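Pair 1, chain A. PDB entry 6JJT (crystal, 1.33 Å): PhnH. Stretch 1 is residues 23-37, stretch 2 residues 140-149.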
# COMPACT_ATOMS: atom_id res chain seq x y z
N PRO A 23 -0.40 16.55 24.89
CA PRO A 23 0.42 15.74 23.98
C PRO A 23 0.79 14.38 24.56
O PRO A 23 0.76 14.10 25.77
CB PRO A 23 1.65 16.60 23.73
CG PRO A 23 1.81 17.38 25.03
CD PRO A 23 0.38 17.63 25.50
N PRO A 24 1.18 13.43 23.68
CA PRO A 24 1.72 12.15 24.11
C PRO A 24 3.13 12.35 24.67
O PRO A 24 3.71 13.43 24.54
CB PRO A 24 1.79 11.38 22.77
CG PRO A 24 2.02 12.45 21.77
CD PRO A 24 1.08 13.55 22.21
N ASN A 25 3.68 11.28 25.22
CA ASN A 25 5.06 11.26 25.69
C ASN A 25 5.95 10.66 24.60
O ASN A 25 5.46 9.82 23.82
CB ASN A 25 5.20 10.46 26.99
CG ASN A 25 4.45 11.09 28.15
OD1 ASN A 25 3.55 10.47 28.71
ND2 ASN A 25 4.78 12.33 28.47
N LEU A 26 7.23 11.08 24.59
CA LEU A 26 8.28 10.62 23.67
C LEU A 26 9.38 9.93 24.49
O LEU A 26 9.84 10.50 25.49
CB LEU A 26 8.88 11.80 22.91
CG LEU A 26 7.91 12.58 22.02
CD1 LEU A 26 8.36 14.02 21.88
CD2 LEU A 26 7.86 11.95 20.64
N GLU A 27 9.81 8.74 24.07
CA GLU A 27 10.90 8.02 24.71
C GLU A 27 11.85 7.53 23.63
O GLU A 27 11.41 7.04 22.59
CB GLU A 27 10.36 6.82 25.49
CG GLU A 27 9.87 7.14 26.90
CD GLU A 27 10.73 8.09 27.71
OE1 GLU A 27 11.97 7.84 27.85
OE2 GLU A 27 10.19 9.12 28.19
N PHE A 28 13.16 7.66 23.82
CA PHE A 28 14.11 7.22 22.80
C PHE A 28 13.99 5.72 22.59
O PHE A 28 13.88 4.92 23.52
CB PHE A 28 15.54 7.58 23.23
CG PHE A 28 16.55 7.13 22.20
CD1 PHE A 28 16.57 7.64 20.90
CD2 PHE A 28 17.44 6.11 22.51
CE1 PHE A 28 17.50 7.20 19.98
CE2 PHE A 28 18.35 5.64 21.57
CZ PHE A 28 18.37 6.18 20.30
N LEU A 29 13.85 5.31 21.31
CA LEU A 29 13.61 3.91 21.01
C LEU A 29 14.83 3.22 20.40
O LEU A 29 15.15 2.14 20.86
CB LEU A 29 12.40 3.80 20.05
CG LEU A 29 11.89 2.39 19.76
CD1 LEU A 29 11.41 1.64 20.99
CD2 LEU A 29 10.82 2.40 18.66
N PHE A 30 15.40 3.79 19.32
CA PHE A 30 16.53 3.12 18.65
C PHE A 30 17.15 4.08 17.68
O PHE A 30 16.53 5.05 17.28
CB PHE A 30 16.15 1.82 17.90
CG PHE A 30 15.38 1.94 16.60
CD1 PHE A 30 14.03 2.32 16.59
CD2 PHE A 30 15.98 1.62 15.38
CE1 PHE A 30 13.32 2.40 15.39
CE2 PHE A 30 15.26 1.65 14.19
CZ PHE A 30 13.92 2.05 14.19
N SER A 31 18.40 3.77 17.27
CA SER A 31 19.02 4.43 16.15
C SER A 31 19.28 3.39 15.06
O SER A 31 19.38 2.19 15.30
CB SER A 31 20.32 5.08 16.55
OG SER A 31 21.20 4.05 16.94
N ALA A 32 19.40 3.91 13.84
CA ALA A 32 19.71 3.09 12.69
C ALA A 32 20.78 3.81 11.90
O ALA A 32 20.68 5.02 11.66
CB ALA A 32 18.48 2.87 11.83
N ASN A 33 21.84 3.06 11.55
CA ASN A 33 22.91 3.58 10.73
C ASN A 33 22.94 2.72 9.47
O ASN A 33 23.40 1.57 9.53
CB ASN A 33 24.24 3.50 11.47
CG ASN A 33 25.34 4.32 10.85
OD1 ASN A 33 25.12 5.08 9.90
ND2 ASN A 33 26.53 4.24 11.44
N LEU A 34 22.35 3.25 8.39
CA LEU A 34 21.92 2.41 7.29
C LEU A 34 22.91 2.51 6.14
O LEU A 34 23.60 3.52 5.97
CB LEU A 34 20.54 2.92 6.85
CG LEU A 34 19.38 2.74 7.85
CD1 LEU A 34 18.15 3.49 7.37
CD2 LEU A 34 19.08 1.27 8.10
N THR A 35 22.98 1.44 5.35
CA THR A 35 23.71 1.46 4.08
C THR A 35 22.69 1.24 2.97
O THR A 35 21.74 0.45 3.13
CB THR A 35 24.90 0.48 4.03
OG1 THR A 35 24.45 -0.86 4.18
CG2 THR A 35 25.94 0.76 5.10
N LYS A 36 22.89 1.92 1.84
CA LYS A 36 21.93 1.87 0.76
C LYS A 36 22.65 1.63 -0.55
O LYS A 36 23.80 2.05 -0.70
CB LYS A 36 21.16 3.18 0.72
CG LYS A 36 20.38 3.47 1.99
CD LYS A 36 19.41 4.61 1.90
CE LYS A 36 18.49 4.64 3.11
NZ LYS A 36 17.40 5.65 2.95
N GLY A 37 21.96 0.98 -1.48
CA GLY A 37 22.38 0.89 -2.87
C GLY A 37 22.23 2.21 -3.60
O GLY A 37 21.79 3.22 -3.04
N ILE A 140 22.49 11.55 6.21
CA ILE A 140 21.08 11.19 6.09
C ILE A 140 20.84 9.73 6.47
O ILE A 140 19.69 9.34 6.70
CB ILE A 140 20.49 11.47 4.69
CG1 ILE A 140 21.15 10.62 3.60
CG2 ILE A 140 20.51 12.95 4.35
CD1 ILE A 140 20.61 10.89 2.20
N ASN A 141 21.91 8.94 6.55
CA ASN A 141 21.81 7.50 6.77
C ASN A 141 21.86 7.15 8.27
O ASN A 141 21.71 5.98 8.62
CB ASN A 141 22.74 6.73 5.84
CG ASN A 141 22.28 6.79 4.39
OD1 ASN A 141 21.09 6.83 4.09
ND2 ASN A 141 23.23 6.79 3.47
N PHE A 142 22.05 8.15 9.15
CA PHE A 142 21.99 7.90 10.58
C PHE A 142 20.78 8.60 11.18
O PHE A 142 20.69 9.84 11.13
CB PHE A 142 23.26 8.38 11.32
CG PHE A 142 23.19 8.07 12.79
CD1 PHE A 142 23.39 6.79 13.26
CD2 PHE A 142 22.86 9.04 13.72
CE1 PHE A 142 23.28 6.46 14.61
CE2 PHE A 142 22.76 8.73 15.07
CZ PHE A 142 22.97 7.44 15.53
N LEU A 143 19.83 7.80 11.70
CA LEU A 143 18.60 8.35 12.25
C LEU A 143 18.37 7.90 13.67
O LEU A 143 18.76 6.82 14.09
CB LEU A 143 17.39 7.93 11.40
CG LEU A 143 17.43 8.37 9.94
CD1 LEU A 143 17.95 7.24 9.04
CD2 LEU A 143 16.00 8.76 9.53
N GLU A 144 17.74 8.79 14.43
CA GLU A 144 17.31 8.49 15.77
C GLU A 144 15.78 8.46 15.82
O GLU A 144 15.18 9.40 15.30
CB GLU A 144 17.83 9.58 16.73
CG GLU A 144 19.31 9.41 17.01
CD GLU A 144 19.96 10.63 17.65
OE1 GLU A 144 19.33 11.68 17.71
OE2 GLU A 144 21.10 10.49 18.08
N TYR A 145 15.27 7.48 16.52
CA TYR A 145 13.83 7.25 16.57
C TYR A 145 13.30 7.24 17.99
O TYR A 145 13.94 6.70 18.91
CB TYR A 145 13.49 5.90 15.92
CG TYR A 145 13.83 5.75 14.46
CD1 TYR A 145 15.09 5.30 14.10
CD2 TYR A 145 12.90 6.02 13.44
CE1 TYR A 145 15.44 5.13 12.77
CE2 TYR A 145 13.25 5.84 12.10
CZ TYR A 145 14.52 5.40 11.77
OH TYR A 145 14.88 5.16 10.46
N TRP A 146 12.04 7.71 18.13
CA TRP A 146 11.33 7.89 19.39
C TRP A 146 10.02 7.11 19.36
O TRP A 146 9.28 7.20 18.37
CB TRP A 146 11.05 9.39 19.59
CG TRP A 146 12.34 10.14 19.68
CD1 TRP A 146 13.12 10.55 18.64
CD2 TRP A 146 13.03 10.51 20.88
NE1 TRP A 146 14.25 11.18 19.11
CE2 TRP A 146 14.23 11.14 20.48
CE3 TRP A 146 12.73 10.37 22.23
CZ2 TRP A 146 15.12 11.68 21.41
CZ3 TRP A 146 13.63 10.88 23.16
CH2 TRP A 146 14.80 11.51 22.74
N GLN A 147 9.66 6.45 20.46
CA GLN A 147 8.34 5.88 20.71
C GLN A 147 7.40 7.00 21.14
O GLN A 147 7.74 7.81 22.02
CB GLN A 147 8.43 4.84 21.82
CG GLN A 147 7.15 4.18 22.31
CD GLN A 147 7.46 2.99 23.20
OE1 GLN A 147 8.62 2.74 23.50
NE2 GLN A 147 6.45 2.26 23.66
N ILE A 148 6.23 7.09 20.48
CA ILE A 148 5.26 8.14 20.77
C ILE A 148 4.05 7.46 21.37
O ILE A 148 3.48 6.62 20.71
CB ILE A 148 4.81 8.90 19.51
CG1 ILE A 148 6.00 9.43 18.73
CG2 ILE A 148 3.87 10.05 19.87
CD1 ILE A 148 5.62 10.10 17.43
N GLU A 149 3.65 7.78 22.61
CA GLU A 149 2.41 7.26 23.16
C GLU A 149 2.06 7.97 24.46
O GLU A 149 2.94 8.59 25.00
CB GLU A 149 2.41 5.75 23.45
CG GLU A 149 3.59 5.27 24.24
CD GLU A 149 3.61 3.75 24.33
OE1 GLU A 149 3.88 3.05 23.28
OE2 GLU A 149 3.34 3.25 25.45
OXT GLU A 149 0.91 7.82 24.88
O HOH W 1 1.07 9.46 27.37

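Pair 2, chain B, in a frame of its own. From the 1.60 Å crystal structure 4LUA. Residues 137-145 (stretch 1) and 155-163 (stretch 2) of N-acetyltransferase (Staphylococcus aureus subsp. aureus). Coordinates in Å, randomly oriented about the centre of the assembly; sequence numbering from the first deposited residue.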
# COMPACT_ATOMS: atom_id res chain seq x y z
N GLY B 137 -3.50 -8.18 -12.11
CA GLY B 137 -2.60 -8.09 -13.25
C GLY B 137 -1.13 -7.92 -12.92
O GLY B 137 -0.32 -7.78 -13.87
N PHE B 138 -0.75 -7.93 -11.64
CA PHE B 138 0.67 -7.92 -11.29
C PHE B 138 1.30 -9.29 -11.54
O PHE B 138 0.64 -10.33 -11.33
CB PHE B 138 0.85 -7.61 -9.79
CG PHE B 138 0.65 -6.15 -9.45
CD1 PHE B 138 -0.63 -5.55 -9.56
CD2 PHE B 138 1.73 -5.35 -9.04
CE1 PHE B 138 -0.80 -4.18 -9.26
CE2 PHE B 138 1.56 -3.96 -8.71
CZ PHE B 138 0.25 -3.40 -8.85
N ASP B 139 2.57 -9.28 -11.94
CA ASP B 139 3.32 -10.52 -12.23
C ASP B 139 4.46 -10.63 -11.27
O ASP B 139 4.95 -9.65 -10.70
CB ASP B 139 3.87 -10.43 -13.64
CG ASP B 139 2.77 -10.67 -14.70
OD1 ASP B 139 1.69 -11.24 -14.38
OD2 ASP B 139 3.00 -10.31 -15.87
N ILE B 140 4.95 -11.86 -11.08
CA ILE B 140 6.07 -12.06 -10.16
C ILE B 140 7.39 -11.51 -10.75
O ILE B 140 7.71 -11.70 -11.94
CB ILE B 140 6.19 -13.56 -9.89
CG1 ILE B 140 7.37 -13.84 -8.99
CG2 ILE B 140 6.51 -14.26 -11.16
CD1 ILE B 140 7.06 -13.44 -7.53
N LEU B 141 8.10 -10.74 -9.92
CA LEU B 141 9.44 -10.27 -10.26
C LEU B 141 10.39 -11.25 -9.62
O LEU B 141 11.28 -11.82 -10.30
CB LEU B 141 9.61 -8.84 -9.65
CG LEU B 141 10.89 -8.12 -10.11
CD1 LEU B 141 10.70 -6.59 -9.97
CD2 LEU B 141 12.18 -8.56 -9.36
N GLY B 142 10.26 -11.43 -8.32
CA GLY B 142 11.22 -12.32 -7.69
C GLY B 142 10.99 -12.53 -6.21
O GLY B 142 9.88 -12.26 -5.71
N PHE B 143 12.01 -13.01 -5.51
CA PHE B 143 11.91 -13.41 -4.10
C PHE B 143 13.18 -12.92 -3.45
O PHE B 143 14.33 -13.24 -3.89
CB PHE B 143 11.80 -14.94 -3.98
CG PHE B 143 11.90 -15.47 -2.55
CD1 PHE B 143 10.77 -15.48 -1.72
CD2 PHE B 143 13.08 -15.99 -2.07
CE1 PHE B 143 10.87 -15.99 -0.39
CE2 PHE B 143 13.20 -16.48 -0.75
CZ PHE B 143 12.07 -16.48 0.08
N GLU B 144 13.02 -12.10 -2.41
CA GLU B 144 14.16 -11.54 -1.71
C GLU B 144 14.20 -12.06 -0.25
O GLU B 144 13.23 -11.90 0.48
CB GLU B 144 14.04 -10.04 -1.72
CG GLU B 144 15.33 -9.40 -1.15
CD GLU B 144 15.25 -7.88 -1.02
OE1 GLU B 144 14.24 -7.25 -1.41
OE2 GLU B 144 16.21 -7.29 -0.47
N LYS B 145 15.31 -12.66 0.16
CA LYS B 145 15.45 -13.12 1.57
C LYS B 145 15.67 -11.91 2.50
O LYS B 145 16.34 -10.94 2.10
CB LYS B 145 16.63 -14.09 1.70
CG LYS B 145 16.29 -15.43 1.11
CD LYS B 145 16.42 -16.52 2.16
CE LYS B 145 17.81 -16.56 2.78
NZ LYS B 145 17.91 -17.62 3.85
N PHE B 155 11.56 -10.74 7.54
CA PHE B 155 10.72 -11.53 6.65
C PHE B 155 11.28 -11.57 5.25
O PHE B 155 11.82 -10.55 4.73
CB PHE B 155 9.29 -10.98 6.58
CG PHE B 155 8.51 -11.18 7.88
CD1 PHE B 155 8.65 -10.28 8.92
CD2 PHE B 155 7.66 -12.25 8.04
CE1 PHE B 155 7.94 -10.47 10.13
CE2 PHE B 155 6.95 -12.43 9.22
CZ PHE B 155 7.09 -11.52 10.26
N ASP B 156 11.13 -12.74 4.62
CA ASP B 156 11.37 -12.82 3.17
C ASP B 156 10.15 -12.26 2.42
O ASP B 156 9.02 -12.31 2.91
CB ASP B 156 11.50 -14.30 2.77
CG ASP B 156 12.59 -15.02 3.48
OD1 ASP B 156 13.55 -14.37 3.98
OD2 ASP B 156 12.48 -16.29 3.58
N GLU B 157 10.36 -11.69 1.24
CA GLU B 157 9.26 -11.14 0.47
C GLU B 157 9.30 -11.56 -0.98
O GLU B 157 10.40 -11.68 -1.58
CB GLU B 157 9.28 -9.63 0.50
CG GLU B 157 8.98 -9.08 1.90
CD GLU B 157 8.82 -7.64 1.89
OE1 GLU B 157 9.79 -6.90 1.56
OE2 GLU B 157 7.69 -7.19 2.22
N HIS B 158 8.11 -11.69 -1.56
CA HIS B 158 7.97 -11.73 -3.02
C HIS B 158 7.87 -10.30 -3.52
O HIS B 158 7.25 -9.42 -2.88
CB HIS B 158 6.73 -12.50 -3.49
CG HIS B 158 6.86 -13.97 -3.26
ND1 HIS B 158 6.11 -14.63 -2.31
CD2 HIS B 158 7.71 -14.88 -3.78
CE1 HIS B 158 6.46 -15.91 -2.29
NE2 HIS B 158 7.47 -16.08 -3.13
N TRP B 159 8.46 -10.03 -4.69
CA TRP B 159 8.28 -8.75 -5.33
C TRP B 159 7.44 -9.01 -6.58
O TRP B 159 7.69 -9.95 -7.32
CB TRP B 159 9.66 -8.22 -5.79
CG TRP B 159 10.40 -7.61 -4.65
CD1 TRP B 159 11.37 -8.22 -3.84
CD2 TRP B 159 10.21 -6.28 -4.16
NE1 TRP B 159 11.79 -7.29 -2.89
CE2 TRP B 159 11.09 -6.12 -3.05
CE3 TRP B 159 9.38 -5.22 -4.55
CZ2 TRP B 159 11.17 -4.89 -2.34
CZ3 TRP B 159 9.46 -4.01 -3.85
CH2 TRP B 159 10.35 -3.88 -2.74
N LEU B 160 6.42 -8.16 -6.81
CA LEU B 160 5.59 -8.25 -8.00
C LEU B 160 5.62 -6.91 -8.70
O LEU B 160 5.86 -5.88 -8.05
CB LEU B 160 4.12 -8.53 -7.57
CG LEU B 160 3.83 -10.01 -7.16
CD1 LEU B 160 4.41 -10.31 -5.77
CD2 LEU B 160 2.26 -10.24 -7.12
N PHE B 161 5.31 -6.91 -9.98
CA PHE B 161 5.28 -5.65 -10.72
C PHE B 161 4.07 -5.61 -11.62
O PHE B 161 3.54 -6.65 -12.05
CB PHE B 161 6.56 -5.49 -11.58
CG PHE B 161 6.61 -6.42 -12.77
CD1 PHE B 161 6.05 -6.07 -14.00
CD2 PHE B 161 7.22 -7.66 -12.63
CE1 PHE B 161 6.10 -6.97 -15.11
CE2 PHE B 161 7.29 -8.56 -13.73
CZ PHE B 161 6.73 -8.21 -14.95
N TYR B 162 3.67 -4.37 -11.99
CA TYR B 162 2.65 -4.19 -13.02
C TYR B 162 3.28 -3.37 -14.12
O TYR B 162 3.81 -2.26 -13.89
CB TYR B 162 1.44 -3.43 -12.41
CG TYR B 162 0.28 -3.32 -13.36
CD1 TYR B 162 0.28 -2.39 -14.36
CD2 TYR B 162 -0.85 -4.14 -13.20
CE1 TYR B 162 -0.78 -2.31 -15.25
CE2 TYR B 162 -1.91 -4.07 -14.08
CZ TYR B 162 -1.87 -3.15 -15.10
OH TYR B 162 -2.91 -3.02 -16.02
N ASP B 163 3.13 -3.92 -15.33
CA ASP B 163 3.72 -3.39 -16.54
C ASP B 163 2.88 -2.24 -17.04
O ASP B 163 1.84 -2.49 -17.69
CB ASP B 163 3.78 -4.50 -17.60
CG ASP B 163 4.40 -4.03 -18.89
OD1 ASP B 163 4.66 -4.91 -19.74
OD2 ASP B 163 4.63 -2.81 -19.07
O HOH W 2 1.76 -6.54 -15.41
O HOH W 3 15.44 -15.84 5.13

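The sharpest difference lies just past the bulge, where Phe A30 of pair 1 falls on Gly B142 of pair 2 with the CA atoms 0.5 Å apart. In pair 1 the Phe A30 ring forms an offset stack with Tyr A145, the centroids 4.3 Å apart and the planes at 5°; Phe A30 CZ approaches Tyr A145 CD1 to 3.5 Å. In pair 2 Trp B159 takes the place of Tyr A145, but Gly B142 offers no ring to stack on. The indole keeps nearly the setting of the tyrosine ring, with chi1 in m in both, and has a polar partner: Trp B159 NE1 donates a hydrogen bond to Glu B144 OE1 at 2.9 Å, and the carboxylate oxygen lies at the ring edge, near its plane. Glu B144 matches Ala A32, whose CB makes an apolar contact, 3.9 Å from Tyr A145 CE1.

These differences rest on a common backbone. Fourteen central residues superpose with an RMSD of 0.6 Å, and both pairs are antiparallel strands, with N-to-C directions at 137° in pair 1 and 143° in pair 2. Each contains a one-residue register shift, a beta bulge, at matched positions. Two successive amides share one carbonyl there: Leu A29 N and Phe A30 N lie 2.8 and 3.3 Å from Tyr A145 O, while Leu B141 N and Gly B142 N lie 2.7 and 3.1 Å from Trp B159 O, all four as hydrogen bonds. A leucine sits at the bulge in both pairs, with similar phi/psi of -108/-53° for Leu A29 and -96/-56° for Leu B141; both have chi1 in t and point toward the other strand.

Before the bulge, aromatic packing changes position. Phe A28 directs its edge toward the face of Trp A146, centroids 5.7 Å apart and planes at 74°, and Phe A28 CB sits over the six-membered ring, 4.0 Å from its centroid. The matched residues, Ile B140 and Leu B160, are aliphatic and barely touch through their side chains, Ile B140 CD1 to Leu B160 CD1 at 4.5 Å. Pair 2 instead has an edge-to-face pair two residues earlier: the edge of Tyr B162 faces Phe B138, and Tyr B162 CB lies 3.7 Å from the Phe B138 centroid. Their counterparts, Ile A148 and Leu A26, meet as aliphatic chains, Leu A26 CD2 to Ile A148 CG1 at 3.7 Å.

Between these positions, Glu A27 and Asp B139 superpose closely, their side-chain centres 0.9 Å apart. Asp B139 CB covers the Phe B161 ring face, 4.2 Å from its centroid.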